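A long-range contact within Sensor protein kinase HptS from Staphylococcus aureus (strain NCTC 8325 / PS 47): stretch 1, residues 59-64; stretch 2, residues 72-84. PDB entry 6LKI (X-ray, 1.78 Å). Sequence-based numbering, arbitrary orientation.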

ATOM      1  N   THR B  59     -23.425   5.204  -9.817  1.00 36.71           N
ATOM      2  CA  THR B  59     -22.279   6.106  -9.836  1.00 35.00           C
ATOM      3  C   THR B  59     -21.041   5.306  -9.455  1.00 33.59           C
ATOM      4  O   THR B  59     -20.899   4.878  -8.305  1.00 31.67           O
ATOM      5  CB  THR B  59     -22.491   7.277  -8.879  1.00 37.19           C
ATOM      6  OG1 THR B  59     -23.650   8.020  -9.279  1.00 37.88           O
ATOM      7  CG2 THR B  59     -21.278   8.199  -8.888  1.00 33.68           C
ATOM      8  N   LEU B  60     -20.151   5.093 -10.416  1.00 29.64           N
ATOM      9  CA  LEU B  60     -18.981   4.252 -10.224  1.00 29.19           C
ATOM     10  C   LEU B  60     -17.712   5.069 -10.401  1.00 29.04           C
ATOM     11  O   LEU B  60     -17.658   5.982 -11.231  1.00 27.54           O
ATOM     12  CB  LEU B  60     -18.983   3.072 -11.204  1.00 32.89           C
ATOM     13  CG  LEU B  60     -20.222   2.176 -11.164  1.00 31.70           C
ATOM     14  CD1 LEU B  60     -20.154   1.120 -12.253  1.00 32.36           C
ATOM     15  CD2 LEU B  60     -20.365   1.534  -9.794  1.00 34.33           C
ATOM     16  N   TYR B  61     -16.696   4.738  -9.608  1.00 29.76           N
ATOM     17  CA  TYR B  61     -15.370   5.329  -9.723  1.00 28.46           C
ATOM     18  C   TYR B  61     -14.359   4.212  -9.917  1.00 28.69           C
ATOM     19  O   TYR B  61     -14.391   3.208  -9.196  1.00 29.55           O
ATOM     20  CB  TYR B  61     -15.022   6.161  -8.484  1.00 27.21           C
ATOM     21  CG  TYR B  61     -15.883   7.392  -8.349  1.00 25.90           C
ATOM     22  CD1 TYR B  61     -15.644   8.513  -9.130  1.00 28.23           C
ATOM     23  CD2 TYR B  61     -16.951   7.423  -7.462  1.00 27.71           C
ATOM     24  CE1 TYR B  61     -16.439   9.638  -9.023  1.00 30.07           C
ATOM     25  CE2 TYR B  61     -17.750   8.544  -7.347  1.00 29.21           C
ATOM     26  CZ  TYR B  61     -17.488   9.648  -8.129  1.00 31.74           C
ATOM     27  OH  TYR B  61     -18.279  10.767  -8.021  1.00 32.66           O
ATOM     28  N   TYR B  62     -13.475   4.378 -10.894  1.00 25.37           N
ATOM     29  CA  TYR B  62     -12.418   3.410 -11.129  1.00 25.55           C
ATOM     30  C   TYR B  62     -11.088   3.941 -10.612  1.00 29.43           C
ATOM     31  O   TYR B  62     -10.829   5.148 -10.624  1.00 29.50           O
ATOM     32  CB  TYR B  62     -12.300   3.055 -12.616  1.00 26.10           C
ATOM     33  CG  TYR B  62     -12.056   4.229 -13.546  1.00 29.51           C
ATOM     34  CD1 TYR B  62     -10.779   4.755 -13.721  1.00 28.41           C
ATOM     35  CD2 TYR B  62     -13.098   4.793 -14.268  1.00 26.79           C
ATOM     36  CE1 TYR B  62     -10.555   5.824 -14.575  1.00 25.78           C
ATOM     37  CE2 TYR B  62     -12.884   5.856 -15.126  1.00 27.96           C
ATOM     38  CZ  TYR B  62     -11.612   6.368 -15.275  1.00 27.25           C
ATOM     39  OH  TYR B  62     -11.399   7.428 -16.127  1.00 29.77           O
ATOM     40  N   GLU B  63     -10.254   3.020 -10.141  1.00 25.13           N
ATOM     41  CA  GLU B  63      -8.869   3.302  -9.779  1.00 28.56           C
ATOM     42  C   GLU B  63      -8.000   2.288 -10.509  1.00 28.77           C
ATOM     43  O   GLU B  63      -8.081   1.086 -10.235  1.00 30.62           O
ATOM     44  CB  GLU B  63      -8.655   3.228  -8.265  1.00 29.83           C
ATOM     45  CG  GLU B  63      -9.274   4.384  -7.489  1.00 31.38           C
ATOM     46  CD  GLU B  63      -8.821   4.426  -6.039  1.00 34.06           C
ATOM     47  OE1 GLU B  63      -8.161   3.466  -5.590  1.00 37.40           O
ATOM     48  OE2 GLU B  63      -9.124   5.422  -5.347  1.00 32.39           O
ATOM     49  N   LEU B  64      -7.199   2.762 -11.458  1.00 26.76           N
ATOM     50  CA  LEU B  64      -6.270   1.926 -12.209  1.00 29.49           C
ATOM     51  C   LEU B  64      -4.871   2.224 -11.687  1.00 29.76           C
ATOM     52  O   LEU B  64      -4.317   3.296 -11.958  1.00 27.78           O
ATOM     53  CB  LEU B  64      -6.376   2.192 -13.709  1.00 28.88           C
ATOM     54  CG  LEU B  64      -5.616   1.239 -14.633  1.00 29.62           C
ATOM     55  CD1 LEU B  64      -6.088  -0.197 -14.444  1.00 27.77           C
ATOM     56  CD2 LEU B  64      -5.767   1.673 -16.085  1.00 30.32           C
ATOM     57  N   THR B  72      -7.643   7.610 -12.443  1.00 27.48           N
ATOM     58  CA  THR B  72      -8.941   7.568 -11.785  1.00 26.29           C
ATOM     59  C   THR B  72      -9.855   8.631 -12.378  1.00 29.65           C
ATOM     60  O   THR B  72      -9.399   9.630 -12.941  1.00 29.80           O
ATOM     61  CB  THR B  72      -8.801   7.771 -10.268  1.00 25.91           C
ATOM     62  OG1 THR B  72     -10.068   7.570  -9.631  1.00 27.29           O
ATOM     63  CG2 THR B  72      -8.297   9.176  -9.956  1.00 31.23           C
ATOM     64  N   ASN B  73     -11.162   8.396 -12.254  1.00 24.07           N
ATOM     65  CA  ASN B  73     -12.168   9.413 -12.527  1.00 24.66           C
ATOM     66  C   ASN B  73     -12.722  10.024 -11.246  1.00 25.93           C
ATOM     67  O   ASN B  73     -13.721  10.749 -11.295  1.00 25.17           O
ATOM     68  CB  ASN B  73     -13.309   8.834 -13.367  1.00 25.47           C
ATOM     69  CG  ASN B  73     -14.137   7.823 -12.606  1.00 26.79           C
ATOM     70  OD1 ASN B  73     -13.611   7.062 -11.798  1.00 26.78           O
ATOM     71  ND2 ASN B  73     -15.441   7.808 -12.860  1.00 26.43           N
ATOM     72  N   ASN B  74     -12.100   9.733 -10.104  1.00 25.55           N
ATOM     73  CA  ASN B  74     -12.475  10.332  -8.824  1.00 27.89           C
ATOM     74  C   ASN B  74     -11.763  11.680  -8.685  1.00 28.84           C
ATOM     75  O   ASN B  74     -10.890  11.887  -7.841  1.00 28.08           O
ATOM     76  CB  ASN B  74     -12.138   9.378  -7.683  1.00 27.12           C
ATOM     77  CG  ASN B  74     -12.584   9.892  -6.328  1.00 32.12           C
ATOM     78  OD1 ASN B  74     -13.380  10.825  -6.232  1.00 29.90           O
ATOM     79  ND2 ASN B  74     -12.071   9.275  -5.268  1.00 28.86           N
ATOM     80  N   TYR B  75     -12.166  12.612  -9.556  1.00 28.06           N
ATOM     81  CA  TYR B  75     -11.458  13.883  -9.681  1.00 28.08           C
ATOM     82  C   TYR B  75     -11.589  14.742  -8.429  1.00 26.79           C
ATOM     83  O   TYR B  75     -10.691  15.540  -8.133  1.00 28.86           O
ATOM     84  CB  TYR B  75     -11.967  14.649 -10.902  1.00 29.64           C
ATOM     85  CG  TYR B  75     -11.933  13.847 -12.183  1.00 26.88           C
ATOM     86  CD1 TYR B  75     -10.726  13.518 -12.787  1.00 27.68           C
ATOM     87  CD2 TYR B  75     -13.107  13.417 -12.788  1.00 26.63           C
ATOM     88  CE1 TYR B  75     -10.689  12.782 -13.960  1.00 29.54           C
ATOM     89  CE2 TYR B  75     -13.082  12.684 -13.960  1.00 28.57           C
ATOM     90  CZ  TYR B  75     -11.870  12.367 -14.540  1.00 29.83           C
ATOM     91  OH  TYR B  75     -11.843  11.637 -15.707  1.00 29.00           O
ATOM     92  N   GLU B  76     -12.686  14.603  -7.690  1.00 27.01           N
ATOM     93  CA  GLU B  76     -12.858  15.350  -6.449  1.00 30.55           C
ATOM     94  C   GLU B  76     -12.190  14.679  -5.259  1.00 30.90           C
ATOM     95  O   GLU B  76     -12.299  15.194  -4.140  1.00 32.47           O
ATOM     96  CB  GLU B  76     -14.346  15.557  -6.155  1.00 33.99           C
ATOM     97  CG  GLU B  76     -14.990  16.655  -6.977  1.00 34.71           C
ATOM     98  CD  GLU B  76     -16.402  16.967  -6.528  1.00 35.97           C
ATOM     99  OE1 GLU B  76     -17.339  16.786  -7.334  1.00 33.53           O
ATOM    100  OE2 GLU B  76     -16.578  17.390  -5.367  1.00 36.56           O
ATOM    101  N   HIS B  77     -11.512  13.548  -5.474  1.00 29.13           N
ATOM    102  CA  HIS B  77     -10.783  12.842  -4.419  1.00 31.94           C
ATOM    103  C   HIS B  77     -11.700  12.477  -3.254  1.00 35.33           C
ATOM    104  O   HIS B  77     -11.351  12.653  -2.085  1.00 34.97           O
ATOM    105  CB  HIS B  77      -9.581  13.656  -3.936  1.00 30.01           C
ATOM    106  CG  HIS B  77      -8.650  14.064  -5.035  1.00 30.62           C
ATOM    107  ND1 HIS B  77      -8.372  15.382  -5.325  1.00 33.79           N
ATOM    108  CD2 HIS B  77      -7.941  13.326  -5.921  1.00 31.37           C
ATOM    109  CE1 HIS B  77      -7.528  15.439  -6.339  1.00 30.66           C
ATOM    110  NE2 HIS B  77      -7.251  14.204  -6.720  1.00 34.13           N
ATOM    111  N   LEU B  78     -12.890  11.975  -3.578  1.00 30.98           N
ATOM    112  CA  LEU B  78     -13.766  11.425  -2.555  1.00 31.30           C
ATOM    113  C   LEU B  78     -13.117  10.200  -1.923  1.00 32.70           C
ATOM    114  O   LEU B  78     -12.414   9.431  -2.585  1.00 35.28           O
ATOM    115  CB  LEU B  78     -15.123  11.053  -3.154  1.00 33.03           C
ATOM    116  CG  LEU B  78     -15.874  12.138  -3.926  1.00 31.27           C
ATOM    117  CD1 LEU B  78     -17.036  11.532  -4.700  1.00 33.01           C
ATOM    118  CD2 LEU B  78     -16.358  13.232  -2.986  1.00 38.61           C
ATOM    119  N   ASN B  79     -13.350  10.023  -0.626  1.00 35.06           N
ATOM    120  CA  ASN B  79     -12.738   8.917   0.096  1.00 35.41           C
ATOM    121  C   ASN B  79     -13.373   7.600  -0.330  1.00 34.94           C
ATOM    122  O   ASN B  79     -14.564   7.370  -0.090  1.00 36.83           O
ATOM    123  CB  ASN B  79     -12.878   9.122   1.602  1.00 43.12           C
ATOM    124  CG  ASN B  79     -12.191   8.033   2.402  1.00 45.11           C
ATOM    125  OD1 ASN B  79     -11.324   7.323   1.891  1.00 44.42           O
ATOM    126  ND2 ASN B  79     -12.574   7.898   3.666  1.00 53.52           N
ATOM    127  N   THR B  80     -12.575   6.730  -0.957  1.00 36.13           N
ATOM    128  CA  THR B  80     -13.088   5.446  -1.423  1.00 38.93           C
ATOM    129  C   THR B  80     -13.472   4.521  -0.277  1.00 39.18           C
ATOM    130  O   THR B  80     -14.181   3.535  -0.506  1.00 38.89           O
ATOM    131  CB  THR B  80     -12.055   4.754  -2.315  1.00 34.82           C
ATOM    132  OG1 THR B  80     -10.816   4.635  -1.606  1.00 36.55           O
ATOM    133  CG2 THR B  80     -11.831   5.552  -3.590  1.00 38.66           C
ATOM    134  N   LYS B  81     -13.025   4.811   0.947  1.00 41.75           N
ATOM    135  CA  LYS B  81     -13.398   3.977   2.085  1.00 45.07           C
ATOM    136  C   LYS B  81     -14.882   4.094   2.403  1.00 45.90           C
ATOM    137  O   LYS B  81     -15.466   3.170   2.980  1.00 50.39           O
ATOM    138  CB  LYS B  81     -12.560   4.348   3.308  1.00 46.72           C
ATOM    139  CG  LYS B  81     -11.058   4.250   3.086  1.00 50.82           C
ATOM    140  CD  LYS B  81     -10.681   2.944   2.404  1.00 55.09           C
ATOM    141  CE  LYS B  81      -9.277   3.011   1.824  1.00 60.10           C
ATOM    142  NZ  LYS B  81      -9.089   4.216   0.968  1.00 55.33           N
ATOM    143  N   ASN B  82     -15.507   5.211   2.037  1.00 43.21           N
ATOM    144  CA  ASN B  82     -16.940   5.397   2.201  1.00 43.83           C
ATOM    145  C   ASN B  82     -17.737   4.878   1.012  1.00 43.24           C
ATOM    146  O   ASN B  82     -18.940   5.144   0.921  1.00 44.05           O
ATOM    147  CB  ASN B  82     -17.258   6.875   2.435  1.00 48.24           C
ATOM    148  CG  ASN B  82     -16.611   7.417   3.692  1.00 50.25           C
ATOM    149  OD1 ASN B  82     -16.251   6.659   4.594  1.00 54.63           O
ATOM    150  ND2 ASN B  82     -16.460   8.734   3.760  1.00 55.22           N
ATOM    151  N   MET B  83     -17.095   4.154   0.100  1.00 39.06           N
ATOM    152  CA  MET B  83     -17.750   3.555  -1.051  1.00 37.50           C
ATOM    153  C   MET B  83     -17.735   2.038  -0.927  1.00 36.90           C
ATOM    154  O   MET B  83     -17.070   1.461  -0.061  1.00 36.81           O
ATOM    155  CB  MET B  83     -17.070   3.983  -2.356  1.00 35.81           C
ATOM    156  CG  MET B  83     -16.998   5.483  -2.569  1.00 32.55           C
ATOM    157  SD  MET B  83     -16.087   5.891  -4.068  1.00 32.56           S
ATOM    158  CE  MET B  83     -16.046   7.678  -3.964  1.00 31.61           C
ATOM    159  N   TYR B  84     -18.479   1.392  -1.818  1.00 35.70           N
ATOM    160  CA  TYR B  84     -18.566  -0.060  -1.868  1.00 35.14           C
ATOM    161  C   TYR B  84     -17.590  -0.578  -2.916  1.00 33.00           C
ATOM    162  O   TYR B  84     -17.737  -0.278  -4.106  1.00 32.96           O
ATOM    163  CB  TYR B  84     -19.991  -0.507  -2.193  1.00 34.67           C
ATOM    164  CG  TYR B  84     -20.138  -1.995  -2.414  1.00 35.63           C
ATOM    165  CD1 TYR B  84     -19.828  -2.900  -1.406  1.00 39.27           C
ATOM    166  CD2 TYR B  84     -20.594  -2.496  -3.626  1.00 35.29           C
ATOM    167  CE1 TYR B  84     -19.963  -4.263  -1.602  1.00 40.41           C
ATOM    168  CE2 TYR B  84     -20.733  -3.857  -3.831  1.00 38.88           C
ATOM    169  CZ  TYR B  84     -20.417  -4.734  -2.815  1.00 42.55           C
ATOM    170  OH  TYR B  84     -20.553  -6.089  -3.012  1.00 45.73           O
TER
HETATM  171  O   HOH W   1      -9.219   9.127 -15.770  1.00 30.86           O
HETATM  172  O   HOH W   2      -9.696   7.659  -6.410  1.00 37.09           O

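How do side chains of the loop bond to the strand backbone? Stretch 1 is an extended strand, while most of stretch 2 is loop and turn, and the two backbones run close to each other only near E63 and T72, whose CA atoms lie 4.7 Å apart. Each hydrogen bond that crosses directly between the stretches joins strand backbone to a side chain of the loop. The hydroxyl of T72 donates from OG1 to Y62 O at 2.7 Å. Next to it, N73 points its side chain toward the strand and uses both ends of its amide: Y62 N donates to N73 OD1 at 2.8 Å, and N73 ND2 donates to L60 O at 3.3 Å, a weak bond although nearly straight. A carboxamide suits this place because it carries an acceptor and a donor together, so one side chain can answer an NH and a carbonyl of the strand.

What does Y61, which has the largest area covered by the other stretch, rest against? Its CB leaves the backbone sideways, and its ring lies among N73, N74, L78 and M83. N73 OD1 sits at the ring edge, near its plane, 3.7 Å from Y61 CD1, whereas N74 OD1 lies over one face. The apolar neighbours approach obliquely: M83 CE comes within 3.6 Å of Y61 CD2, and L78 CD1 within 3.9 Å of Y61 CZ. These are van der Waals contacts, in which methyl groups cover aromatic carbon, and M83 SD lies 5.0 Å from the centroid of the Y61 ring, also oblique to it.

How does the loop around that ring hold its shape? N74 begins a type I turn that ends at H77, closed by a bond from H77 N to N74 O at 3.0 Å. Its side chain bonds the backbone of L78, just past the turn, as both acceptor and donor: L78 N donates to N74 OD1 at 2.9 Å, and N74 ND2 donates to L78 O at 2.7 Å. This pair of hydrogen bonds to the backbone of L78 ties together two residues that both touch Y61. T72 OG1 also accepts from N74 N at 3.0 Å, so the hydroxyl that bonds the strand also braces the start of the turn.

Where do Y62 and E63 add to the contact? The Y62 ring has N73 OD1 over one face, 3.4 Å from Y62 CD2, so the oxygen that accepts from the Y62 backbone also packs on its side chain. Farther out, water 1 links Y62 OH, at 2.8 Å, to T72 O, to which it donates at 2.9 Å. The end of the E63 side chain comes nearer the loop, with OE2 3.2 Å from T80 CG2. Water 2 donates to E63 OE2 at 2.5 Å and to T72 OG1 at 3.2 Å, and accepts from N74 ND2 at 3.1 Å, joining acid, hydroxyl and amide through one molecule.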